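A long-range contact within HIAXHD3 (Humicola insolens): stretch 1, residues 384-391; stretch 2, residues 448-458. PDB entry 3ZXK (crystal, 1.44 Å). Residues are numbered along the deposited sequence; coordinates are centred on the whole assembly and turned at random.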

ATOM      1  N   ILE A 384     -17.142   3.380   8.170  1.00  6.76           N
ATOM      2  CA  ILE A 384     -18.057   4.391   8.690  1.00  7.56           C
ATOM      3  C   ILE A 384     -17.293   5.629   9.164  1.00  6.95           C
ATOM      4  O   ILE A 384     -16.413   5.538  10.024  1.00  7.41           O
ATOM      5  CB  ILE A 384     -18.899   3.828   9.837  1.00  8.81           C
ATOM      6  CG1 ILE A 384     -19.620   2.556   9.373  1.00 10.07           C
ATOM      7  CG2 ILE A 384     -19.886   4.876  10.383  1.00 10.10           C
ATOM      8  CD1 ILE A 384     -20.471   1.942  10.452  1.00 14.18           C
ATOM      9  N   PHE A 385     -17.604   6.771   8.565  1.00  6.75           N
ATOM     10  CA  PHE A 385     -17.063   8.067   8.960  1.00  6.79           C
ATOM     11  C   PHE A 385     -18.110   8.850   9.735  1.00  6.70           C
ATOM     12  O   PHE A 385     -19.280   8.904   9.338  1.00  7.91           O
ATOM     13  CB  PHE A 385     -16.655   8.874   7.730  1.00  7.53           C
ATOM     14  CG  PHE A 385     -15.428   8.359   7.024  1.00  8.98           C
ATOM     15  CD1 PHE A 385     -14.147   8.767   7.430  1.00  9.30           C
ATOM     16  CD2 PHE A 385     -15.551   7.480   5.945  1.00  9.78           C
ATOM     17  CE1 PHE A 385     -13.027   8.309   6.750  1.00  8.89           C
ATOM     18  CE2 PHE A 385     -14.432   7.035   5.271  1.00 10.98           C
ATOM     19  CZ  PHE A 385     -13.172   7.444   5.668  1.00 11.23           C
ATOM     20  N   ARG A 386     -17.687   9.477  10.825  1.00  6.63           N
ATOM     21  CA  ARG A 386     -18.554  10.299  11.658  1.00  7.38           C
ATOM     22  C   ARG A 386     -18.050  11.747  11.540  1.00  7.49           C
ATOM     23  O   ARG A 386     -16.869  12.009  11.791  1.00  7.34           O
ATOM     24  CB  ARG A 386     -18.505   9.786  13.101  1.00  8.39           C
ATOM     25  CG  ARG A 386     -19.446  10.499  14.049  1.00 10.23           C
ATOM     26  CD  ARG A 386     -19.141  10.142  15.484  1.00 12.72           C
ATOM     27  NE  ARG A 386     -20.081  10.776  16.391  1.00 15.61           N
ATOM     28  CZ  ARG A 386     -20.134  10.516  17.688  1.00 17.91           C
ATOM     29  NH1 ARG A 386     -19.302   9.628  18.229  1.00 24.49           N
ATOM     30  NH2 ARG A 386     -21.025  11.134  18.443  1.00 21.67           N
ATOM     31  N   LEU A 387     -18.921  12.657  11.096  1.00  7.77           N
ATOM     32  CA  LEU A 387     -18.529  14.047  10.781  1.00  6.93           C
ATOM     33  C   LEU A 387     -19.389  15.088  11.448  1.00  6.84           C
ATOM     34  O   LEU A 387     -20.573  14.846  11.726  1.00  7.75           O
ATOM     35  CB  LEU A 387     -18.534  14.306   9.271  1.00  7.76           C
ATOM     36  CG  LEU A 387     -17.595  13.429   8.438  1.00 11.08           C
ATOM     37  CD1 LEU A 387     -18.343  12.224   7.896  1.00 11.72           C
ATOM     38  CD2 LEU A 387     -17.012  14.269   7.323  1.00 15.03           C
ATOM     39  N   ASP A 388     -18.784  16.236  11.736  1.00  7.20           N
ATOM     40  CA  ASP A 388     -19.530  17.461  12.031  1.00  7.38           C
ATOM     41  C   ASP A 388     -19.347  18.407  10.818  1.00  6.74           C
ATOM     42  O   ASP A 388     -18.225  18.838  10.532  1.00  8.06           O
ATOM     43  CB  ASP A 388     -18.983  18.085  13.313  1.00  8.15           C
ATOM     44  CG  ASP A 388     -19.598  19.449  13.665  1.00  8.80           C
ATOM     45  OD1 ASP A 388     -20.344  20.069  12.859  1.00  9.18           O
ATOM     46  OD2 ASP A 388     -19.284  19.929  14.782  1.00 14.41           O
ATOM     47  N   VAL A 389     -20.425  18.709  10.098  1.00  6.09           N
ATOM     48  CA  VAL A 389     -20.290  19.458   8.843  1.00  5.31           C
ATOM     49  C   VAL A 389     -20.877  20.879   8.911  1.00  5.60           C
ATOM     50  O   VAL A 389     -21.117  21.523   7.882  1.00  6.20           O
ATOM     51  CB  VAL A 389     -20.894  18.703   7.626  1.00  5.88           C
ATOM     52  CG1 VAL A 389     -20.223  17.334   7.440  1.00  5.73           C
ATOM     53  CG2 VAL A 389     -22.399  18.563   7.766  1.00  6.32           C
ATOM     54  N   ARG A 390     -21.077  21.385  10.130  1.00  5.75           N
ATOM     55  CA  ARG A 390     -21.634  22.731  10.310  1.00  6.59           C
ATOM     56  C   ARG A 390     -20.793  23.817   9.655  1.00  6.56           C
ATOM     57  O   ARG A 390     -21.332  24.854   9.241  1.00  7.86           O
ATOM     58  CB  ARG A 390     -21.904  23.066  11.762  1.00  7.70           C
ATOM     59  CG  ARG A 390     -23.031  22.238  12.357  1.00  9.08           C
ATOM     60  CD  ARG A 390     -23.111  22.427  13.849  1.00 11.93           C
ATOM     61  NE  ARG A 390     -21.811  22.132  14.455  1.00 16.19           N
ATOM     62  CZ  ARG A 390     -21.459  22.504  15.684  1.00 19.78           C
ATOM     63  NH1 ARG A 390     -22.311  23.183  16.435  1.00 26.03           N
ATOM     64  NH2 ARG A 390     -20.262  22.194  16.165  1.00 17.82           N
ATOM     65  N   GLY A 391     -19.479  23.577   9.553  1.00  5.98           N
ATOM     66  CA  GLY A 391     -18.560  24.561   8.976  1.00  6.14           C
ATOM     67  C   GLY A 391     -18.527  24.632   7.458  1.00  5.74           C
ATOM     68  O   GLY A 391     -17.751  25.421   6.897  1.00  6.22           O
ATOM     69  N   VAL A 448     -32.501  17.122   3.367  1.00 11.18           N
ATOM     70  CA  VAL A 448     -31.915  18.356   3.879  1.00 10.98           C
ATOM     71  C   VAL A 448     -31.663  18.097   5.352  1.00 10.62           C
ATOM     72  O   VAL A 448     -32.499  17.507   6.039  1.00 11.93           O
ATOM     73  CB  VAL A 448     -32.891  19.545   3.698  1.00 11.69           C
ATOM     74  CG1 VAL A 448     -32.447  20.763   4.502  1.00 13.14           C
ATOM     75  CG2 VAL A 448     -33.039  19.877   2.216  1.00 14.26           C
ATOM     76  N   ILE A 449     -30.493  18.491   5.824  1.00 10.09           N
ATOM     77  CA  ILE A 449     -30.117  18.250   7.194  1.00 10.30           C
ATOM     78  C   ILE A 449     -30.006  19.578   7.921  1.00 10.88           C
ATOM     79  O   ILE A 449     -29.357  20.508   7.416  1.00 10.17           O
ATOM     80  CB  ILE A 449     -28.795  17.442   7.302  1.00  9.47           C
ATOM     81  CG1 ILE A 449     -27.707  17.968   6.351  1.00  9.45           C
ATOM     82  CG2 ILE A 449     -29.088  15.960   7.080  1.00  9.50           C
ATOM     83  CD1 ILE A 449     -26.352  17.281   6.541  1.00  9.42           C
ATOM     84  N   ASP A 450     -30.671  19.659   9.077  1.00 12.88           N
ATOM     85  CA  ASP A 450     -30.648  20.851   9.954  1.00 14.23           C
ATOM     86  C   ASP A 450     -29.354  20.903  10.779  1.00 14.78           C
ATOM     87  O   ASP A 450     -28.532  19.992  10.689  1.00 13.44           O
ATOM     88  CB  ASP A 450     -31.921  20.933  10.836  1.00 16.78           C
ATOM     89  CG  ASP A 450     -31.983  19.855  11.956  1.00 20.02           C
ATOM     90  OD1 ASP A 450     -31.011  19.109  12.191  1.00 20.61           O
ATOM     91  OD2 ASP A 450     -33.032  19.773  12.645  1.00 24.18           O
ATOM     92  N   THR A 451     -29.171  21.952  11.583  1.00 16.90           N
ATOM     93  CA  THR A 451     -27.906  22.135  12.302  1.00 19.01           C
ATOM     94  C   THR A 451     -27.588  20.972  13.231  1.00 19.15           C
ATOM     95  O   THR A 451     -26.430  20.559  13.329  1.00 18.75           O
ATOM     96  CB  THR A 451     -27.842  23.475  13.068  1.00 23.44           C
ATOM     97  OG1 THR A 451     -28.847  23.502  14.093  1.00 31.77           O
ATOM     98  CG2 THR A 451     -28.042  24.648  12.100  1.00 22.73           C
ATOM     99  N   ASN A 452     -28.610  20.434  13.896  1.00 20.56           N
ATOM    100  CA  ASN A 452     -28.402  19.299  14.810  1.00 20.95           C
ATOM    101  C   ASN A 452     -27.899  18.044  14.098  1.00 18.20           C
ATOM    102  O   ASN A 452     -26.977  17.375  14.569  1.00 18.08           O
ATOM    103  CB  ASN A 452     -29.674  19.010  15.612  1.00 23.72           C
ATOM    104  CG  ASN A 452     -29.900  20.021  16.709  1.00 26.24           C
ATOM    105  OD1 ASN A 452     -28.960  20.406  17.407  1.00 29.26           O
ATOM    106  ND2 ASN A 452     -31.145  20.468  16.867  1.00 30.52           N
ATOM    107  N   ALA A 453     -28.489  17.751  12.944  1.00 16.49           N
ATOM    108  CA  ALA A 453     -28.046  16.653  12.102  1.00 14.81           C
ATOM    109  C   ALA A 453     -26.635  16.920  11.581  1.00 13.39           C
ATOM    110  O   ALA A 453     -25.803  15.996  11.507  1.00 12.62           O
ATOM    111  CB  ALA A 453     -29.004  16.470  10.931  1.00 15.38           C
ATOM    112  N   GLN A 454     -26.363  18.176  11.209  1.00 11.60           N
ATOM    113  CA  GLN A 454     -25.040  18.529  10.676  1.00 10.26           C
ATOM    114  C   GLN A 454     -23.938  18.295  11.678  1.00  9.97           C
ATOM    115  O   GLN A 454     -22.816  17.977  11.304  1.00  9.19           O
ATOM    116  CB  GLN A 454     -24.995  19.980  10.201  1.00  9.10           C
ATOM    117  CG  GLN A 454     -25.840  20.227   8.961  1.00 10.31           C
ATOM    118  CD  GLN A 454     -25.916  21.693   8.644  1.00 11.42           C
ATOM    119  OE1 GLN A 454     -24.950  22.417   8.843  1.00 13.06           O
ATOM    120  NE2 GLN A 454     -27.075  22.149   8.184  1.00 13.08           N
ATOM    121  N   GLN A 455     -24.263  18.453  12.960  1.00  9.93           N
ATOM    122  CA  GLN A 455     -23.247  18.314  14.008  1.00 11.18           C
ATOM    123  C   GLN A 455     -22.821  16.855  14.183  1.00 11.23           C
ATOM    124  O   GLN A 455     -21.744  16.596  14.697  1.00 10.57           O
ATOM    125  CB  GLN A 455     -23.738  18.948  15.323  1.00 13.87           C
ATOM    126  CG  GLN A 455     -22.704  19.098  16.450  1.00 16.92           C
ATOM    127  CD  GLN A 455     -22.436  17.798  17.195  1.00 19.46           C
ATOM    128  OE1 GLN A 455     -23.339  16.981  17.401  1.00 23.91           O
ATOM    129  NE2 GLN A 455     -21.180  17.591  17.592  1.00 23.79           N
ATOM    130  N   ASP A 456     -23.631  15.902  13.703  1.00 10.33           N
ATOM    131  CA  ASP A 456     -23.303  14.494  13.881  1.00 10.71           C
ATOM    132  C   ASP A 456     -23.911  13.656  12.779  1.00 10.19           C
ATOM    133  O   ASP A 456     -24.990  13.088  12.930  1.00 13.70           O
ATOM    134  CB  ASP A 456     -23.757  13.989  15.253  1.00 11.91           C
ATOM    135  CG  ASP A 456     -23.064  12.699  15.662  1.00 12.58           C
ATOM    136  OD1 ASP A 456     -21.822  12.639  15.563  1.00 14.92           O
ATOM    137  OD2 ASP A 456     -23.762  11.769  16.125  1.00 14.17           O
ATOM    138  N   ILE A 457     -23.215  13.596  11.654  1.00  7.47           N
ATOM    139  CA  ILE A 457     -23.660  12.795  10.523  1.00  8.15           C
ATOM    140  C   ILE A 457     -22.723  11.621  10.299  1.00  8.12           C
ATOM    141  O   ILE A 457     -21.501  11.777  10.327  1.00  7.67           O
ATOM    142  CB  ILE A 457     -23.803  13.645   9.236  1.00  8.70           C
ATOM    143  CG1 ILE A 457     -24.294  12.786   8.069  1.00 10.27           C
ATOM    144  CG2 ILE A 457     -22.479  14.311   8.863  1.00  9.27           C
ATOM    145  CD1 ILE A 457     -24.981  13.595   6.990  1.00 11.52           C
ATOM    146  N   TRP A 458     -23.301  10.444  10.091  1.00  7.21           N
ATOM    147  CA  TRP A 458     -22.531   9.234   9.929  1.00  7.26           C
ATOM    148  C   TRP A 458     -22.727   8.751   8.534  1.00  7.12           C
ATOM    149  O   TRP A 458     -23.867   8.646   8.045  1.00  8.18           O
ATOM    150  CB  TRP A 458     -22.998   8.163  10.895  1.00  9.27           C
ATOM    151  CG  TRP A 458     -22.904   8.555  12.353  1.00 10.97           C
ATOM    152  CD1 TRP A 458     -23.501   9.647  13.003  1.00 11.79           C
ATOM    153  CD2 TRP A 458     -22.236   7.794  13.423  1.00 12.40           C
ATOM    154  NE1 TRP A 458     -23.202   9.628  14.351  1.00 13.64           N
ATOM    155  CE2 TRP A 458     -22.448   8.546  14.664  1.00 14.00           C
ATOM    156  CE3 TRP A 458     -21.478   6.623  13.465  1.00 14.46           C
ATOM    157  CZ2 TRP A 458     -21.936   8.115  15.885  1.00 14.83           C
ATOM    158  CZ3 TRP A 458     -20.962   6.206  14.697  1.00 15.94           C
ATOM    159  CH2 TRP A 458     -21.186   6.939  15.879  1.00 16.11           C
TER
HETATM  160  O   HOH W   1     -23.334  23.052   6.594  1.00 36.73           O

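Two segments far apart in sequence often meet through paired backbones, with side chains packed around that register, and this contact from HIAXHD3 illustrates the principle well. Leu387 and Ile457 form an antiparallel hydrogen-bonded pair: Leu387 N donates to Ile457 O at 2.8 Å, and Ile457 N returns the bond to Leu387 O at 2.9 Å, both nearly straight. Arg386 and Trp458 make the neighbouring non-hydrogen-bonded pair, with their CA atoms 4.5 Å apart. Contact continues past the strand pairing, on the helix that precedes the second strand. Val389 N donates to Gln454 O at 2.8 Å, so a carbonyl of the helix takes up an amide just past the end of the first strand. Along the paired backbones carbonyls also receive CA-H...O contacts, the shortest from Trp458 CA to Phe385 O at 3.3 Å.

Charged and aromatic groups share one face of the sheet, that of Arg386 and Trp458. Arg386 has an extended side chain, all t through chi3, and its NE donates to Asp456 OD1 at 2.7 Å in a nearly linear salt bridge; a weak bond from Arg386 NH2 to the same Asp456 OD1, at 3.3 Å, accompanies it. The aspartate is held from a second direction, since Trp458 NE1 donates to Asp456 OD2 at 2.8 Å. One carboxylate thus ties together the two side chains of the bridge pair. The arginine also lies over the indole: its CG sits 3.8 Å from the centroid of the five-membered ring of Trp458, only 18° off the normal, a CH-pi contact, while Trp458 CZ2 lies over a face of the guanidinium. Ile384 CG2 meets the ring edge, 3.9 Å from Trp458 CE3.

Apolar packing occupies the other face, where Leu387 CB lies 4.0 Å from Ile457 CG2. The same Ile457 CG2 is 4.0 Å from Val389 CG1, so this one methyl touches two residues of the first stretch.

At the end of the first strand and just past it, bonds within each stretch accompany those between the stretches. Asp388 binds Arg390 in a salt bridge, with Arg390 NH2 to Asp388 OD2 at 2.8 Å, and the guanidinium so positioned presents a face to Gln455, whose CG is 3.7 Å from Arg390 CZ. Gln454 NE2 donates to Ile449 O at 2.9 Å, leaving Gln454 OE1 to accept from a water at 2.8 Å. That water also donates to Val389 O at 3.0 Å, bridging the two stretches close to the direct Val389–Gln454 bond.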